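Local coordinates for protein 3-phosphoshikimate 1-carboxyvinyltransferase (Streptomyces sviceus, PDB 7M0O) that probably transfers the enolpyruvyl group of phosphoenolpyruvate to the 5-hydroxyl of shikimate-3-phosphate, the penultimate step on the way to chorismate, at residues 121-126 and 134-139; 189-194 and 210-215; 265-270 and 278-283. One frame throughout, in Å; residues are numbered along the deposited sequence. Where two conformers were deposited one is given.

In the fold
The enzyme has the two-domain architecture of the EPSP synthase family; interactions 1 and 2 lie in one domain and interaction 3 in the other, with interactions 1 and 3 on opposite sides of the chain's centre, about 55 Å apart between centres. No helix or strand is shared by any two of them. Interaction 1, partly buried, joins the two strands of a hairpin, mainly apolar on its helix-covered face and charged on the other. Interaction 2, also partly buried, ties a helix end to a loop through aromatic and methyl contacts with one direct backbone bond. Interaction 3 is a surface contact, almost wholly polar, following a helix end.

Interaction 1: 121-126 and 134-139; sequences VDLRHE and LTVRAA
R124 and R137 sit diagonally across an antiparallel strand pair, their guanidinium groups stacked with planes 7° apart and centres 3.6 Å apart. The R124 side chain begins at CB, 4.2 Å from T135 O. The chain then runs extended from CG to NE, and CD comes 3.7 Å from R137 NH1. At NE the contact turns polar: this nitrogen donates to D122 OD1 at 2.9 Å. Of the two terminal nitrogens, NH2 donates to D122 OD2 at 3.0 Å and also lies against R137 CD, while NH1 rests over the centre of the R137 guanidinium. D122 is thus gripped side-on, each oxygen offering its syn lone pair, with the carboxylate tilted somewhat from the guanidinium plane. Two cations lie face to face here, and the D122 carboxylate probably offsets part of their repulsion. R137 NH1 also donates, in its own plane, to two waters, one of which links it to E126 OE2. That same oxygen takes the T135 OG1 proton at 2.7 Å, on its anti side; the bend at chi2 (-72°) turns E126 CD out of an extended course.

Beneath this, R124 and T135 form a hydrogen-bonded pair, R124 N to T135 O at 2.9 Å and T135 N to R124 O at 2.8 Å. The other face is mainly apolar: L123 meets V136 and L134, and L134 CD2 approaches the H125 imidazole obliquely. H125 itself is held by H131 O and S113 OG. That face of the hairpin is covered by helix 110-118, where L123 packs on S113, L116 and R117. Strand 134-139 continues the sheet through backbone bonds from L134 to F98 and V136 to Y96 of strand 95-99, and strand 122-125 forms the sheet's outermost strand within the chain.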
ATOM      1  N   VAL A 121       1.309 -19.055  22.129  1.00 11.45           N
ATOM      2  CA  VAL A 121       1.715 -19.869  20.993  1.00 11.37           C
ATOM      3  C   VAL A 121       3.083 -20.479  21.279  1.00  9.98           C
ATOM      4  O   VAL A 121       4.001 -19.798  21.754  1.00 12.54           O
ATOM      5  CB  VAL A 121       1.738 -19.037  19.698  1.00  9.09           C
ATOM      6  CG1 VAL A 121       2.227 -19.893  18.525  1.00 15.32           C
ATOM      7  CG2 VAL A 121       0.334 -18.491  19.397  1.00 11.22           C
ATOM      8  N   ASP A 122       3.207 -21.772  21.006  1.00 11.18           N
ATOM      9  CA  ASP A 122       4.496 -22.460  21.054  1.00 12.83           C
ATOM     10  C   ASP A 122       5.203 -22.152  19.746  1.00 12.28           C
ATOM     11  O   ASP A 122       5.067 -22.874  18.761  1.00 12.86           O
ATOM     12  CB  ASP A 122       4.307 -23.962  21.233  1.00 14.50           C
ATOM     13  CG  ASP A 122       5.626 -24.715  21.326  1.00 18.62           C
ATOM     14  OD1 ASP A 122       6.689 -24.163  20.958  1.00 17.45           O
ATOM     15  OD2 ASP A 122       5.597 -25.886  21.766  1.00 22.69           O
ATOM     16  N   LEU A 123       5.940 -21.048  19.727  1.00 12.41           N
ATOM     17  CA  LEU A 123       6.753 -20.639  18.590  1.00 12.13           C
ATOM     18  C   LEU A 123       8.209 -20.637  19.033  1.00 13.95           C
ATOM     19  O   LEU A 123       8.542 -20.118  20.106  1.00 14.36           O
ATOM     20  CB  LEU A 123       6.333 -19.245  18.080  1.00 10.55           C
ATOM     21  CG  LEU A 123       6.996 -18.638  16.844  1.00 11.41           C
ATOM     22  CD1 LEU A 123       6.052 -17.606  16.275  1.00 14.47           C
ATOM     23  CD2 LEU A 123       8.340 -17.984  17.226  1.00 15.63           C
ATOM     24  N   ARG A 124       9.075 -21.203  18.202  1.00 12.95           N
ATOM     25  CA  ARG A 124      10.490 -21.307  18.507  1.00 13.38           C
ATOM     26  C   ARG A 124      11.301 -20.808  17.322  1.00 13.29           C
ATOM     27  O   ARG A 124      11.105 -21.263  16.191  1.00 16.24           O
ATOM     28  CB  ARG A 124      10.870 -22.754  18.852  1.00 17.01           C
ATOM     29  CG  ARG A 124      10.075 -23.298  20.021  1.00 21.73           C
ATOM     30  CD  ARG A 124      10.416 -24.740  20.339  1.00 27.04           C
ATOM     31  NE  ARG A 124       9.307 -25.420  21.007  1.00 24.16           N
ATOM     32  CZ  ARG A 124       9.318 -26.714  21.314  1.00 34.17           C
ATOM     33  NH1 ARG A 124      10.382 -27.455  21.016  1.00 35.05           N
ATOM     34  NH2 ARG A 124       8.273 -27.272  21.907  1.00 29.14           N
ATOM     35  N   HIS A 125      12.188 -19.858  17.587  1.00 12.49           N
ATOM     36  CA  HIS A 125      13.164 -19.427  16.597  1.00 13.52           C
ATOM     37  C   HIS A 125      14.334 -20.406  16.608  1.00 15.42           C
ATOM     38  O   HIS A 125      14.939 -20.648  17.663  1.00 16.75           O
ATOM     39  CB  HIS A 125      13.630 -18.009  16.903  1.00 15.59           C
ATOM     40  CG  HIS A 125      12.551 -16.981  16.762  1.00 11.54           C
ATOM     41  ND1 HIS A 125      12.198 -16.440  15.541  1.00 15.65           N
ATOM     42  CD2 HIS A 125      11.736 -16.406  17.680  1.00 15.34           C
ATOM     43  CE1 HIS A 125      11.222 -15.566  15.719  1.00 13.20           C
ATOM     44  NE2 HIS A 125      10.933 -15.515  17.008  1.00 13.42           N
ATOM     45  N   GLU A 126      14.634 -20.989  15.440  1.00 13.27           N
ATOM     46  CA  GLU A 126      15.690 -21.995  15.367  1.00 15.08           C
ATOM     47  C   GLU A 126      17.089 -21.393  15.347  1.00 17.80           C
ATOM     48  O   GLU A 126      18.048 -22.104  15.684  1.00 16.72           O
ATOM     49  CB  GLU A 126      15.503 -22.885  14.137  1.00 17.47           C
ATOM     50  CG  GLU A 126      14.100 -23.506  14.010  1.00 18.83           C
ATOM     51  CD  GLU A 126      13.845 -24.596  15.026  1.00 31.79           C
ATOM     52  OE1 GLU A 126      14.816 -25.064  15.651  1.00 37.01           O
ATOM     53  OE2 GLU A 126      12.672 -24.996  15.190  1.00 34.44           O
ATOM     54  N   LEU A 134      11.714 -20.508  11.787  1.00 10.84           N
ATOM     55  CA  LEU A 134      11.000 -20.644  13.048  1.00 14.66           C
ATOM     56  C   LEU A 134       9.950 -21.730  12.912  1.00 13.92           C
ATOM     57  O   LEU A 134       9.460 -22.015  11.812  1.00 16.70           O
ATOM     58  CB  LEU A 134      10.357 -19.324  13.476  1.00 14.92           C
ATOM     59  CG  LEU A 134       9.400 -18.676  12.476  1.00 13.61           C
ATOM     60  CD1 LEU A 134       7.962 -19.165  12.731  1.00 18.30           C
ATOM     61  CD2 LEU A 134       9.473 -17.168  12.575  1.00 14.63           C
ATOM     62  N   THR A 135       9.580 -22.312  14.042  1.00 16.04           N
ATOM     63  CA  THR A 135       8.682 -23.456  14.061  1.00 13.23           C
ATOM     64  C   THR A 135       7.497 -23.150  14.969  1.00 13.80           C
ATOM     65  O   THR A 135       7.692 -22.746  16.117  1.00 13.82           O
ATOM     66  CB  THR A 135       9.443 -24.698  14.529  1.00 14.68           C
ATOM     67  OG1 THR A 135      10.488 -24.974  13.583  1.00 18.54           O
ATOM     68  CG2 THR A 135       8.517 -25.912  14.632  1.00 20.38           C
ATOM     69  N   VAL A 136       6.279 -23.332  14.450  1.00 13.98           N
ATOM     70  CA  VAL A 136       5.047 -23.151  15.221  1.00 15.75           C
ATOM     71  C   VAL A 136       4.399 -24.506  15.467  1.00 15.94           C
ATOM     72  O   VAL A 136       3.932 -25.164  14.526  1.00 14.62           O
ATOM     73  CB  VAL A 136       4.047 -22.224  14.515  1.00 11.95           C
ATOM     74  CG1 VAL A 136       2.795 -22.031  15.401  1.00 14.22           C
ATOM     75  CG2 VAL A 136       4.684 -20.888  14.133  1.00 16.19           C
ATOM     76  N   ARG A 137       4.319 -24.897  16.737  1.00 15.13           N
ATOM     77  CA  ARG A 137       3.508 -26.038  17.171  1.00 13.40           C
ATOM     78  C   ARG A 137       2.157 -25.484  17.602  1.00 13.65           C
ATOM     79  O   ARG A 137       1.939 -25.153  18.768  1.00 15.07           O
ATOM     80  CB  ARG A 137       4.210 -26.796  18.287  1.00 16.58           C
ATOM     81  CG  ARG A 137       5.523 -27.453  17.824  1.00 22.65           C
ATOM     82  CD  ARG A 137       6.478 -27.765  18.984  1.00 25.10           C
ATOM     83  NE  ARG A 137       7.576 -28.659  18.601  1.00 30.12           N
ATOM     84  CZ  ARG A 137       8.733 -28.269  18.065  1.00 31.64           C
ATOM     85  NH1 ARG A 137       8.968 -26.986  17.837  1.00 29.65           N
ATOM     86  NH2 ARG A 137       9.667 -29.167  17.758  1.00 29.88           N
ATOM     87  N   ALA A 138       1.246 -25.366  16.635  1.00 12.72           N
ATOM     88  CA  ALA A 138       0.006 -24.617  16.803  1.00 12.70           C
ATOM     89  C   ALA A 138      -1.076 -25.456  17.480  1.00 12.53           C
ATOM     90  O   ALA A 138      -1.217 -26.654  17.210  1.00 14.28           O
ATOM     91  CB  ALA A 138      -0.488 -24.135  15.430  1.00 15.04           C
ATOM     92  N   ALA A 139      -1.850 -24.804  18.352  1.00 13.12           N
ATOM     93  CA  ALA A 139      -3.034 -25.400  18.970  1.00 15.68           C
ATOM     94  C   ALA A 139      -4.091 -24.321  19.205  1.00 12.91           C
ATOM     95  O   ALA A 139      -4.742 -24.284  20.255  1.00 17.99           O
ATOM     96  CB  ALA A 139      -2.682 -26.104  20.281  1.00 14.95           C
TER
HETATM   97  O   HOH W   1       0.698 -23.167  20.132  1.00 14.40           O
HETATM   98  O   HOH W   2       7.490 -24.589  18.185  1.00 17.66           O
HETATM   99  O   HOH W   3      11.850 -26.786  17.041  1.00 35.24           O

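Interaction 2: 189-194 and 210-215; sequences AMMRAF and GGYRAT
M191 opens the contact by laying its chain obliquely across the phenol end of Y212. Its CG is 4.2 Å from Y212 CE1, and the bend at chi3 (67°) brings the methyl CE to 3.5 Å from Y212 OH. That hydroxyl has its polar partner in L162 O, so the methionine adds an apolar neighbour to a phenol already held.

In the last turn of the helix, A193 takes part through its carbonyl. A193 O accepts from a water at 2.7 Å, and the same water gives its second proton to R213 O, bridging helix and loop. T215 CG2 lies beside this carbonyl too.

F194, where the chain leaves helical geometry, carries most of the contact. Its carbonyl O accepts from R213 N at 2.8 Å in an almost straight bond (175° at the hydrogen), with the donor 41° above the carbonyl plane. The same oxygen lies in plane at the edge of the Y212 ring, 3.6 Å from Y212 CD1, and F194 CB packs against this ring atom as well. T215 CG2 sits over one face of the F194 ring, 4.0 Å from its centroid, a CH-pi contact.

The contact thus joins the C-terminal end of helix 182-193 to the loop leading into strand 216-218. Around it, F194 and A214 both touch T25 of strand 24-28, Y212 packs on L17 of helix 8-20, and M190 reaches I10, R13 and A14 of that same helix, R13 probably being one of the residues that bind shikimate-3-phosphate.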
ATOM      1  N   ALA A 189     -11.204  -1.263   8.024  1.00 14.59           N
ATOM      2  CA  ALA A 189     -12.258  -1.236   7.018  1.00 19.22           C
ATOM      3  C   ALA A 189     -12.343  -2.562   6.266  1.00 15.54           C
ATOM      4  O   ALA A 189     -13.441  -3.018   5.914  1.00 13.57           O
ATOM      5  CB  ALA A 189     -12.027  -0.082   6.046  1.00 14.60           C
ATOM      6  N   MET A 190     -11.196  -3.187   5.993  1.00 15.83           N
ATOM      7  CA  MET A 190     -11.220  -4.468   5.293  1.00 15.34           C
ATOM      8  C   MET A 190     -11.818  -5.557   6.179  1.00 14.01           C
ATOM      9  O   MET A 190     -12.606  -6.392   5.712  1.00 12.16           O
ATOM     10  CB  MET A 190      -9.812  -4.836   4.818  1.00 14.29           C
ATOM     11  CG  MET A 190      -9.266  -3.869   3.747  1.00 12.96           C
ATOM     12  SD  MET A 190      -7.650  -4.316   3.087  1.00 14.90           S
ATOM     13  CE  MET A 190      -8.055  -5.861   2.252  1.00 10.77           C
ATOM     14  N   MET A 191     -11.476  -5.551   7.470  1.00 14.70           N
ATOM     15  CA  MET A 191     -12.099  -6.492   8.392  1.00 12.73           C
ATOM     16  C   MET A 191     -13.616  -6.303   8.427  1.00 15.47           C
ATOM     17  O   MET A 191     -14.365  -7.285   8.531  1.00 16.16           O
ATOM     18  CB  MET A 191     -11.475  -6.346   9.783  1.00 13.89           C
ATOM     19  CG  MET A 191      -9.992  -6.793   9.875  1.00 12.17           C
ATOM     20  SD  MET A 191      -9.199  -6.431  11.462  1.00 13.49           S
ATOM     21  CE  MET A 191     -10.127  -7.531  12.545  1.00 13.14           C
ATOM     22  N   ARG A 192     -14.090  -5.052   8.297  1.00 17.92           N
ATOM     23  CA  ARG A 192     -15.534  -4.802   8.256  1.00 15.76           C
ATOM     24  C   ARG A 192     -16.158  -5.407   7.007  1.00 13.62           C
ATOM     25  O   ARG A 192     -17.262  -5.962   7.067  1.00 18.00           O
ATOM     26  CB  ARG A 192     -15.833  -3.299   8.331  1.00 20.78           C
ATOM     27  CG  ARG A 192     -15.681  -2.690   9.717  1.00 30.06           C
ATOM     28  CD  ARG A 192     -16.284  -1.284   9.805  1.00 34.21           C
ATOM     29  NE  ARG A 192     -15.463  -0.289   9.120  1.00 41.69           N
ATOM     30  CZ  ARG A 192     -14.477   0.397   9.694  1.00 38.54           C
ATOM     31  NH1 ARG A 192     -14.179   0.195  10.973  1.00 38.08           N
ATOM     32  NH2 ARG A 192     -13.784   1.284   8.991  1.00 33.45           N
ATOM     33  N   ALA A 193     -15.460  -5.331   5.866  1.00 13.42           N
ATOM     34  CA  ALA A 193     -15.960  -5.965   4.651  1.00 15.40           C
ATOM     35  C   ALA A 193     -16.057  -7.477   4.799  1.00 16.74           C
ATOM     36  O   ALA A 193     -16.859  -8.115   4.107  1.00 18.69           O
ATOM     37  CB  ALA A 193     -15.072  -5.606   3.458  1.00 17.43           C
ATOM     38  N   PHE A 194     -15.276  -8.058   5.705  1.00 18.74           N
ATOM     39  CA  PHE A 194     -15.346  -9.478   6.001  1.00 12.84           C
ATOM     40  C   PHE A 194     -16.114  -9.755   7.295  1.00 19.09           C
ATOM     41  O   PHE A 194     -15.929 -10.809   7.910  1.00 17.67           O
ATOM     42  CB  PHE A 194     -13.925 -10.059   6.041  1.00 15.37           C
ATOM     43  CG  PHE A 194     -13.324 -10.279   4.671  1.00 12.47           C
ATOM     44  CD1 PHE A 194     -13.359 -11.544   4.077  1.00 12.06           C
ATOM     45  CD2 PHE A 194     -12.747  -9.239   3.976  1.00 15.08           C
ATOM     46  CE1 PHE A 194     -12.829 -11.752   2.810  1.00 13.52           C
ATOM     47  CE2 PHE A 194     -12.202  -9.439   2.709  1.00 13.54           C
ATOM     48  CZ  PHE A 194     -12.234 -10.688   2.124  1.00 12.59           C
ATOM     49  N   GLY A 210     -15.252 -15.027  16.769  1.00 12.56           N
ATOM     50  CA  GLY A 210     -16.327 -15.465  15.901  1.00 17.17           C
ATOM     51  C   GLY A 210     -15.997 -15.558  14.431  1.00 22.35           C
ATOM     52  O   GLY A 210     -16.856 -15.985  13.650  1.00 21.20           O
ATOM     53  N   GLY A 211     -14.801 -15.164  14.025  1.00 19.18           N
ATOM     54  CA  GLY A 211     -14.362 -15.367  12.663  1.00 18.56           C
ATOM     55  C   GLY A 211     -14.844 -14.312  11.684  1.00 17.89           C
ATOM     56  O   GLY A 211     -15.439 -13.280  12.031  1.00 17.08           O
ATOM     57  N   TYR A 212     -14.584 -14.612  10.412  1.00 17.45           N
ATOM     58  CA  TYR A 212     -14.891 -13.759   9.276  1.00 13.93           C
ATOM     59  C   TYR A 212     -15.937 -14.402   8.375  1.00 18.13           C
ATOM     60  O   TYR A 212     -16.117 -15.620   8.374  1.00 17.81           O
ATOM     61  CB  TYR A 212     -13.632 -13.483   8.440  1.00 15.20           C
ATOM     62  CG  TYR A 212     -12.538 -12.700   9.127  1.00 16.91           C
ATOM     63  CD1 TYR A 212     -12.659 -11.339   9.340  1.00 11.46           C
ATOM     64  CD2 TYR A 212     -11.361 -13.326   9.535  1.00 14.32           C
ATOM     65  CE1 TYR A 212     -11.639 -10.623   9.962  1.00 15.38           C
ATOM     66  CE2 TYR A 212     -10.340 -12.621  10.138  1.00 10.59           C
ATOM     67  CZ  TYR A 212     -10.485 -11.277  10.357  1.00  9.57           C
ATOM     68  OH  TYR A 212      -9.449 -10.584  10.961  1.00 14.31           O
ATOM     69  N   ARG A 213     -16.594 -13.559   7.568  1.00 15.14           N
ATOM     70  CA  ARG A 213     -17.567 -13.984   6.567  1.00 19.97           C
ATOM     71  C   ARG A 213     -16.975 -13.767   5.178  1.00 16.26           C
ATOM     72  O   ARG A 213     -16.642 -12.630   4.824  1.00 17.35           O
ATOM     73  CB  ARG A 213     -18.867 -13.189   6.700  1.00 20.15           C
ATOM     74  CG  ARG A 213     -19.976 -13.891   7.487  1.00 32.29           C
ATOM     75  CD  ARG A 213     -19.553 -14.218   8.914  1.00 32.80           C
ATOM     76  NE  ARG A 213     -18.824 -13.112   9.539  1.00 37.63           N
ATOM     77  CZ  ARG A 213     -18.499 -13.055  10.829  1.00 38.83           C
ATOM     78  NH1 ARG A 213     -18.845 -14.037  11.658  1.00 34.63           N
ATOM     79  NH2 ARG A 213     -17.830 -12.007  11.294  1.00 32.17           N
ATOM     80  N   ALA A 214     -16.878 -14.838   4.386  1.00 15.75           N
ATOM     81  CA  ALA A 214     -16.327 -14.732   3.040  1.00 14.08           C
ATOM     82  C   ALA A 214     -17.177 -13.800   2.189  1.00 16.67           C
ATOM     83  O   ALA A 214     -18.381 -13.629   2.419  1.00 17.43           O
ATOM     84  CB  ALA A 214     -16.255 -16.098   2.363  1.00 17.62           C
ATOM     85  N   THR A 215     -16.546 -13.228   1.171  1.00 16.23           N
ATOM     86  CA  THR A 215     -17.220 -12.283   0.294  1.00 18.74           C
ATOM     87  C   THR A 215     -16.464 -12.210  -1.032  1.00 21.59           C
ATOM     88  O   THR A 215     -15.445 -12.877  -1.231  1.00 17.83           O
ATOM     89  CB  THR A 215     -17.329 -10.913   0.977  1.00 21.58           C
ATOM     90  OG1 THR A 215     -18.226 -10.074   0.241  1.00 22.76           O
ATOM     91  CG2 THR A 215     -15.957 -10.247   1.066  1.00 22.75           C
TER
HETATM   92  O   HOH W   4     -18.335 -10.319   4.398  1.00 21.59           O

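Interaction 3: 265-270 and 278-283; sequences GAEVSV and RGTGEL
E267 and R278 meet through their flat ends, yet not face to face: the carboxylate and guanidinium planes are 69° apart. E267 OE1 lies at the edge of the guanidinium, near its plane, and takes the NH1 proton at 2.8 Å, the donor approaching nearly in line with the C-O bond. This is a salt bridge through one oxygen and one nitrogen. The bend at R278 chi3 (-59°) turns NE out of the otherwise extended chain, and CD also lies close to E267 OE1. T280 crosses E267 obliquely, its methyl CG2 3.7 Å from E267 CG and close to CD, so the acidic chain has a charged partner at one oxygen and an apolar one at its CG.

The backbones of the same two residues form an antiparallel hydrogen-bonded pair, E267 N to R278 O at 2.9 Å and R278 N to E267 O at 2.8 Å. It joins strand 267-270 to the end of strand 274-278.

Further along, T280 OG1 does double duty. It donates to G265 O at 2.9 Å from 50° above the carbonyl plane, and accepts from E282 N at 3.2 Å, closing an ST turn. G265 terminates the helix 257-263 in a Schellman motif, its positive phi turning the chain toward the strand, so the hydroxyl ties this helix end to the loop after strand 274-278.

R278 NH2 has a further, long and weak ion pair with E240 OE1. With E267 exposed and R278 partly so, the salt bridge runs through a single oxygen and a single nitrogen at a surface site, and solvent would be expected to screen it in part. The two backbone bonds fix the E267-R278 pairing, while the T280 hydroxyl is donor to one backbone group and acceptor from another.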
ATOM      1  N   GLY A 265      -9.398  23.030 -11.893  1.00 10.18           N
ATOM      2  CA  GLY A 265     -10.262  23.189 -13.051  1.00 11.05           C
ATOM      3  C   GLY A 265     -10.383  21.977 -13.947  1.00 14.67           C
ATOM      4  O   GLY A 265     -11.074  22.055 -14.976  1.00 15.20           O
ATOM      5  N   ALA A 266      -9.740  20.862 -13.600  1.00 10.70           N
ATOM      6  CA  ALA A 266      -9.969  19.618 -14.323  1.00 12.62           C
ATOM      7  C   ALA A 266     -11.392  19.140 -14.070  1.00 11.75           C
ATOM      8  O   ALA A 266     -12.007  19.476 -13.058  1.00 12.39           O
ATOM      9  CB  ALA A 266      -8.960  18.548 -13.885  1.00 11.67           C
ATOM     10  N   GLU A 267     -11.930  18.357 -15.017  1.00 12.90           N
ATOM     11  CA  GLU A 267     -13.225  17.700 -14.838  1.00 10.49           C
ATOM     12  C   GLU A 267     -12.973  16.361 -14.148  1.00 10.01           C
ATOM     13  O   GLU A 267     -12.321  15.476 -14.712  1.00 13.24           O
ATOM     14  CB  GLU A 267     -13.931  17.507 -16.183  1.00 16.54           C
ATOM     15  CG  GLU A 267     -14.650  18.751 -16.689  1.00 21.29           C
ATOM     16  CD  GLU A 267     -15.112  18.632 -18.139  1.00 33.49           C
ATOM     17  OE1 GLU A 267     -14.997  17.537 -18.731  1.00 32.95           O
ATOM     18  OE2 GLU A 267     -15.583  19.649 -18.692  1.00 43.04           O
ATOM     19  N   VAL A 268     -13.437  16.235 -12.905  1.00  9.21           N
ATOM     20  CA  VAL A 268     -13.173  15.055 -12.095  1.00  9.31           C
ATOM     21  C   VAL A 268     -14.495  14.416 -11.714  1.00 10.27           C
ATOM     22  O   VAL A 268     -15.330  15.052 -11.058  1.00 12.23           O
ATOM     23  CB  VAL A 268     -12.375  15.394 -10.833  1.00 10.07           C
ATOM     24  CG1 VAL A 268     -12.207  14.140  -9.963  1.00 11.11           C
ATOM     25  CG2 VAL A 268     -11.034  15.983 -11.228  1.00  9.87           C
ATOM     26  N   SER A 269     -14.664  13.145 -12.080  1.00  9.74           N
ATOM     27  CA  SER A 269     -15.868  12.390 -11.740  0.51 11.29           C
ATOM     28  C   SER A 269     -15.452  11.164 -10.937  1.00 11.68           C
ATOM     29  O   SER A 269     -14.811  10.250 -11.467  1.00 11.89           O
ATOM     30  CB  SER A 269     -16.656  11.988 -12.988  0.51 14.22           C
ATOM     31  OG  SER A 269     -17.889  11.378 -12.623  0.51 14.35           O
ATOM     32  N   VAL A 270     -15.808  11.151  -9.657  1.00 13.90           N
ATOM     33  CA  VAL A 270     -15.550  10.010  -8.788  1.00 14.98           C
ATOM     34  C   VAL A 270     -16.848   9.211  -8.731  1.00 15.57           C
ATOM     35  O   VAL A 270     -17.811   9.609  -8.067  1.00 16.54           O
ATOM     36  CB  VAL A 270     -15.079  10.443  -7.397  1.00 12.36           C
ATOM     37  CG1 VAL A 270     -14.856   9.212  -6.525  1.00 14.96           C
ATOM     38  CG2 VAL A 270     -13.799  11.252  -7.513  1.00 15.57           C
ATOM     39  N   ARG A 278     -10.563  14.482 -16.612  1.00 10.02           N
ATOM     40  CA  ARG A 278     -10.482  15.005 -17.972  1.00 13.13           C
ATOM     41  C   ARG A 278      -9.871  16.398 -17.930  1.00  8.94           C
ATOM     42  O   ARG A 278     -10.356  17.262 -17.194  1.00 11.57           O
ATOM     43  CB  ARG A 278     -11.868  15.054 -18.633  1.00 15.44           C
ATOM     44  CG  ARG A 278     -11.848  15.552 -20.069  1.00 18.01           C
ATOM     45  CD  ARG A 278     -13.261  15.606 -20.667  1.00 21.95           C
ATOM     46  NE  ARG A 278     -13.896  14.294 -20.657  1.00 34.58           N
ATOM     47  CZ  ARG A 278     -14.841  13.926 -19.800  1.00 34.37           C
ATOM     48  NH1 ARG A 278     -15.269  14.773 -18.867  1.00 43.22           N
ATOM     49  NH2 ARG A 278     -15.352  12.702 -19.870  1.00 32.07           N
ATOM     50  N   GLY A 279      -8.824  16.613 -18.728  1.00 10.65           N
ATOM     51  CA  GLY A 279      -8.227  17.942 -18.831  1.00 11.39           C
ATOM     52  C   GLY A 279      -9.124  18.907 -19.597  1.00 14.67           C
ATOM     53  O   GLY A 279      -9.746  18.552 -20.601  1.00 15.08           O
ATOM     54  N   THR A 280      -9.188  20.145 -19.112  1.00 12.57           N
ATOM     55  CA  THR A 280     -10.031  21.173 -19.713  1.00 13.35           C
ATOM     56  C   THR A 280      -9.218  22.295 -20.334  1.00 19.86           C
ATOM     57  O   THR A 280      -9.800  23.178 -20.971  1.00 23.89           O
ATOM     58  CB  THR A 280     -10.993  21.761 -18.679  1.00 19.71           C
ATOM     59  OG1 THR A 280     -10.256  22.494 -17.698  1.00 21.49           O
ATOM     60  CG2 THR A 280     -11.782  20.655 -18.000  1.00 15.44           C
ATOM     61  N   GLY A 281      -7.888  22.271 -20.179  1.00 17.88           N
ATOM     62  CA  GLY A 281      -7.046  23.389 -20.553  1.00 23.89           C
ATOM     63  C   GLY A 281      -6.895  24.438 -19.470  1.00 22.22           C
ATOM     64  O   GLY A 281      -5.989  25.276 -19.552  1.00 30.43           O
ATOM     65  N   GLU A 282      -7.776  24.427 -18.476  1.00 36.97           N
ATOM     66  CA  GLU A 282      -7.701  25.316 -17.329  1.00 30.32           C
ATOM     67  C   GLU A 282      -6.920  24.599 -16.239  1.00 21.95           C
ATOM     68  O   GLU A 282      -7.335  23.525 -15.788  1.00 21.06           O
ATOM     69  CB  GLU A 282      -9.102  25.693 -16.841  1.00 28.51           C
ATOM     70  CG  GLU A 282      -9.140  26.841 -15.839  1.00 33.51           C
ATOM     71  CD  GLU A 282      -9.313  28.202 -16.503  1.00 44.53           C
ATOM     72  OE1 GLU A 282     -10.062  28.294 -17.502  1.00 53.43           O
ATOM     73  OE2 GLU A 282      -8.686  29.180 -16.037  1.00 42.70           O
ATOM     74  N   LEU A 283      -5.785  25.173 -15.840  1.00 22.71           N
ATOM     75  CA  LEU A 283      -4.983  24.667 -14.720  1.00 14.67           C
ATOM     76  C   LEU A 283      -4.711  25.856 -13.812  1.00 16.02           C
ATOM     77  O   LEU A 283      -3.745  26.591 -14.027  1.00 16.27           O
ATOM     78  CB  LEU A 283      -3.693  24.019 -15.198  1.00 24.01           C
ATOM     79  CG  LEU A 283      -3.152  22.877 -14.332  1.00 25.70           C
ATOM     80  CD1 LEU A 283      -4.078  21.686 -14.346  1.00 16.89           C
ATOM     81  CD2 LEU A 283      -1.761  22.457 -14.791  1.00 21.34           C
TER